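Local coordinates for SusD-like carbohydrate binding protein BF1063 (Bacteroides fragilis NCTC 9343, PDB 3I4G) that probably binds carbohydrate at the bacterial outer membrane as a SusD-like lipoprotein, at residues Val384-Glu396 against Ile409-Ala421. Sequence-based numbering, arbitrary orientation.
Sequences VIRYAEVLLGYLE and ILDETINAVRGRA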
# COMPACT_ATOMS: atom_id res chain seq x y z
N VAL A 384 4.81 -5.89 -0.13
CA VAL A 384 3.92 -5.54 -1.22
C VAL A 384 2.76 -6.54 -1.26
O VAL A 384 1.60 -6.16 -1.44
CB VAL A 384 4.69 -5.50 -2.54
CG1 VAL A 384 3.75 -5.18 -3.67
CG2 VAL A 384 5.79 -4.44 -2.48
N ILE A 385 3.05 -7.83 -1.12
CA ILE A 385 2.05 -8.88 -1.06
C ILE A 385 2.32 -9.74 0.16
O ILE A 385 3.38 -10.35 0.29
CB ILE A 385 2.07 -9.81 -2.30
CG1 ILE A 385 1.84 -9.04 -3.61
CG2 ILE A 385 1.04 -10.95 -2.15
CD1 ILE A 385 0.47 -8.37 -3.79
N ARG A 386 1.35 -9.76 1.06
CA ARG A 386 1.36 -10.61 2.25
C ARG A 386 0.33 -11.73 2.11
O ARG A 386 -0.76 -11.55 1.54
CB ARG A 386 1.08 -9.80 3.53
CG ARG A 386 2.07 -8.73 3.79
CD ARG A 386 2.07 -8.19 5.20
NE ARG A 386 0.92 -7.40 5.64
CZ ARG A 386 -0.05 -7.82 6.47
NH1 ARG A 386 -0.19 -9.10 6.84
NH2 ARG A 386 -0.93 -6.94 6.90
N TYR A 387 0.66 -12.87 2.70
CA TYR A 387 -0.29 -14.00 2.67
C TYR A 387 -1.64 -13.63 3.33
O TYR A 387 -2.66 -14.13 2.94
CB TYR A 387 0.31 -15.24 3.32
CG TYR A 387 -0.43 -16.55 3.09
CD1 TYR A 387 -0.70 -17.00 1.82
CD2 TYR A 387 -0.80 -17.35 4.17
CE1 TYR A 387 -1.32 -18.21 1.62
CE2 TYR A 387 -1.43 -18.55 3.97
CZ TYR A 387 -1.67 -18.97 2.70
OH TYR A 387 -2.27 -20.21 2.49
N ALA A 388 -1.65 -12.74 4.33
CA ALA A 388 -2.94 -12.34 4.87
C ALA A 388 -3.83 -11.71 3.81
O ALA A 388 -5.05 -11.91 3.83
CB ALA A 388 -2.77 -11.36 5.98
N GLU A 389 -3.27 -10.94 2.88
CA GLU A 389 -4.08 -10.37 1.81
C GLU A 389 -4.58 -11.48 0.89
O GLU A 389 -5.71 -11.44 0.39
CB GLU A 389 -3.30 -9.34 0.99
CG GLU A 389 -4.18 -8.77 -0.12
CD GLU A 389 -3.48 -7.88 -1.13
OE1 GLU A 389 -2.37 -7.40 -0.84
OE2 GLU A 389 -4.07 -7.66 -2.22
N VAL A 390 -3.74 -12.48 0.61
CA VAL A 390 -4.16 -13.61 -0.21
C VAL A 390 -5.37 -14.33 0.40
O VAL A 390 -6.32 -14.64 -0.32
CB VAL A 390 -2.98 -14.60 -0.40
CG1 VAL A 390 -3.41 -15.90 -1.07
CG2 VAL A 390 -1.84 -13.93 -1.19
N LEU A 391 -5.31 -14.59 1.70
CA LEU A 391 -6.42 -15.28 2.37
C LEU A 391 -7.68 -14.44 2.36
O LEU A 391 -8.77 -14.95 2.04
CB LEU A 391 -6.05 -15.62 3.82
CG LEU A 391 -4.90 -16.59 4.02
CD1 LEU A 391 -4.65 -16.83 5.52
CD2 LEU A 391 -5.17 -17.92 3.31
N LEU A 392 -7.57 -13.14 2.63
CA LEU A 392 -8.76 -12.28 2.60
C LEU A 392 -9.25 -12.06 1.17
O LEU A 392 -10.44 -11.91 0.94
CB LEU A 392 -8.50 -10.96 3.31
CG LEU A 392 -8.15 -11.04 4.78
CD1 LEU A 392 -7.72 -9.69 5.35
CD2 LEU A 392 -9.32 -11.63 5.58
N GLY A 393 -8.34 -12.03 0.23
CA GLY A 393 -8.72 -11.89 -1.16
C GLY A 393 -9.49 -13.09 -1.67
O GLY A 393 -10.48 -12.95 -2.41
N TYR A 394 -9.03 -14.29 -1.33
CA TYR A 394 -9.74 -15.52 -1.66
C TYR A 394 -11.17 -15.46 -1.14
O TYR A 394 -12.11 -15.70 -1.87
CB TYR A 394 -8.99 -16.71 -1.08
CG TYR A 394 -9.68 -18.05 -1.26
CD1 TYR A 394 -10.05 -18.52 -2.51
CD2 TYR A 394 -9.93 -18.88 -0.18
CE1 TYR A 394 -10.67 -19.72 -2.66
CE2 TYR A 394 -10.50 -20.12 -0.33
CZ TYR A 394 -10.89 -20.52 -1.57
OH TYR A 394 -11.48 -21.76 -1.70
N LEU A 395 -11.33 -15.12 0.14
CA LEU A 395 -12.65 -15.05 0.75
C LEU A 395 -13.51 -13.98 0.07
O LEU A 395 -14.68 -14.23 -0.23
CB LEU A 395 -12.53 -14.81 2.25
CG LEU A 395 -13.86 -14.79 3.02
CD1 LEU A 395 -14.66 -16.08 2.83
CD2 LEU A 395 -13.58 -14.53 4.50
N GLU A 396 -12.97 -12.79 -0.18
CA GLU A 396 -13.72 -11.75 -0.87
C GLU A 396 -14.21 -12.26 -2.21
O GLU A 396 -15.37 -12.05 -2.58
CB GLU A 396 -12.88 -10.48 -1.05
CG GLU A 396 -13.57 -9.38 -1.84
CD GLU A 396 -12.79 -8.12 -2.04
OE1 GLU A 396 -11.69 -7.94 -1.47
OE2 GLU A 396 -13.33 -7.28 -2.79
N ILE A 409 -14.06 -22.76 5.56
CA ILE A 409 -13.48 -21.70 4.72
C ILE A 409 -13.15 -20.47 5.55
O ILE A 409 -12.09 -19.87 5.39
CB ILE A 409 -14.41 -21.35 3.55
CG1 ILE A 409 -14.43 -22.50 2.56
CG2 ILE A 409 -13.98 -20.04 2.83
CD1 ILE A 409 -15.57 -22.41 1.52
N LEU A 410 -14.04 -20.09 6.46
CA LEU A 410 -13.76 -18.96 7.34
C LEU A 410 -12.51 -19.25 8.17
O LEU A 410 -11.66 -18.39 8.34
CB LEU A 410 -14.95 -18.64 8.26
CG LEU A 410 -16.24 -18.19 7.61
CD1 LEU A 410 -17.36 -18.11 8.63
CD2 LEU A 410 -16.06 -16.82 6.90
N ASP A 411 -12.40 -20.46 8.70
CA ASP A 411 -11.27 -20.82 9.55
C ASP A 411 -9.94 -20.80 8.82
O ASP A 411 -8.93 -20.43 9.41
CB ASP A 411 -11.53 -22.17 10.21
CG ASP A 411 -12.62 -22.09 11.26
OD1 ASP A 411 -13.02 -20.94 11.65
OD2 ASP A 411 -13.07 -23.17 11.72
N GLU A 412 -9.94 -21.13 7.53
CA GLU A 412 -8.69 -21.12 6.76
C GLU A 412 -8.33 -19.72 6.24
O GLU A 412 -7.23 -19.51 5.75
CB GLU A 412 -8.74 -22.14 5.60
CG GLU A 412 -9.60 -21.76 4.47
CD GLU A 412 -9.63 -22.79 3.31
OE1 GLU A 412 -8.68 -23.60 3.18
OE2 GLU A 412 -10.61 -22.74 2.54
N THR A 413 -9.25 -18.77 6.30
CA THR A 413 -9.04 -17.45 5.73
C THR A 413 -9.08 -16.36 6.79
O THR A 413 -8.07 -16.08 7.44
CB THR A 413 -10.04 -17.15 4.58
OG1 THR A 413 -11.41 -17.23 5.03
CG2 THR A 413 -9.85 -18.10 3.39
N ILE A 414 -10.23 -15.75 6.98
CA ILE A 414 -10.36 -14.64 7.91
C ILE A 414 -9.96 -14.99 9.34
O ILE A 414 -9.33 -14.18 10.03
CB ILE A 414 -11.79 -14.05 7.84
CG1 ILE A 414 -11.88 -12.77 8.67
CG2 ILE A 414 -12.85 -15.08 8.25
CD1 ILE A 414 -13.05 -11.86 8.21
N ASN A 415 -10.29 -16.20 9.78
CA ASN A 415 -9.95 -16.58 11.16
C ASN A 415 -8.48 -16.97 11.32
O ASN A 415 -7.94 -16.94 12.42
CB ASN A 415 -10.90 -17.65 11.66
CG ASN A 415 -12.29 -17.16 11.74
OD1 ASN A 415 -12.50 -15.96 11.86
ND2 ASN A 415 -13.26 -18.06 11.67
N ALA A 416 -7.81 -17.33 10.23
CA ALA A 416 -6.36 -17.54 10.28
C ALA A 416 -5.66 -16.19 10.44
O ALA A 416 -4.65 -16.09 11.16
CB ALA A 416 -5.88 -18.28 9.03
N VAL A 417 -6.20 -15.15 9.81
CA VAL A 417 -5.67 -13.80 9.95
C VAL A 417 -5.97 -13.27 11.34
O VAL A 417 -5.06 -12.83 12.06
CB VAL A 417 -6.26 -12.88 8.89
CG1 VAL A 417 -5.85 -11.44 9.09
CG2 VAL A 417 -5.81 -13.36 7.51
N ARG A 418 -7.20 -13.41 11.79
CA ARG A 418 -7.55 -12.94 13.14
C ARG A 418 -6.89 -13.76 14.26
O ARG A 418 -6.62 -13.25 15.36
CB ARG A 418 -9.05 -12.95 13.33
CG ARG A 418 -9.75 -11.89 12.51
CD ARG A 418 -11.25 -11.98 12.54
NE ARG A 418 -11.83 -11.72 13.85
CZ ARG A 418 -12.09 -10.50 14.34
NH1 ARG A 418 -11.75 -9.39 13.69
NH2 ARG A 418 -12.64 -10.41 15.54
N GLY A 419 -6.66 -15.03 13.98
CA GLY A 419 -6.10 -15.98 14.94
C GLY A 419 -4.61 -15.96 15.09
O GLY A 419 -4.07 -16.69 15.90
N ARG A 420 -3.93 -15.11 14.32
CA ARG A 420 -2.52 -14.90 14.45
C ARG A 420 -2.19 -14.77 15.93
O ARG A 420 -2.87 -14.01 16.63
CB ARG A 420 -2.16 -13.60 13.67
CG ARG A 420 -0.72 -13.30 13.60
CD ARG A 420 -0.46 -11.88 13.18
NE ARG A 420 -1.00 -11.53 11.87
CZ ARG A 420 -0.36 -11.74 10.73
NH1 ARG A 420 0.78 -12.39 10.68
NH2 ARG A 420 -0.91 -11.33 9.59
N ALA A 421 -1.16 -15.43 16.45
CA ALA A 421 -0.94 -15.43 17.91
C ALA A 421 -0.82 -14.07 18.57
O ALA A 421 -1.30 -13.87 19.69
CB ALA A 421 0.31 -16.25 18.23
O HOH W 1 -11.10 -23.56 0.30
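Helices 387-396 and 414-418 run nearly antiparallel, their axes 9.1 Å apart at 151°, and come closest in backbone where Leu391 meets Thr413, with CA atoms 4.8 Å apart. Thr413, the residue joining helix 407-412 to helix 414-418, packs its CB and CG2 against the carbonyl oxygen of Leu391, while CG2 also reaches the edge of the Tyr394 ring, 3.7 Å from CD2. Its OG1 turns back to donate to Ile409 O (2.7 Å), which satisfies the buried hydroxyl within its own segment, while Leu395 CD2 lies against the same hydroxyl oxygen. With CG anti to the backbone N (chi1 -177°), Leu395 reaches across to Thr413 and spreads its two methyls, CD1 onto Ile409 CG2 and CD2 onto both Leu410 CD2 and Ile414 CB. Antiparallel packing of this kind is consistent with the TPR-like helical scaffold of SusD-family proteins, and helix 433-447 packs against both members, touching Leu395, Ile414 and Val417. Leu391 straddles Glu412 O with both methyls, CD1 also meeting Ala416 CB at 4.0 Å. The side chains of Leu392 and Ile414 cross at about a right angle, Leu392 CD2 meeting Ile414 CA and CB, and Val417 CG2 rests on Ala388 CB (3.9 Å). At the Tyr394 end, Glu412 OE2 lies in the ring plane near CE2. Toward the other end, Arg386 NH1 and Arg420 NH2 approach to 3.6 Å, their guanidinium planes 59° apart; Glu250 and Glu447 each form salt bridges with both arginines, probably offsetting their charges.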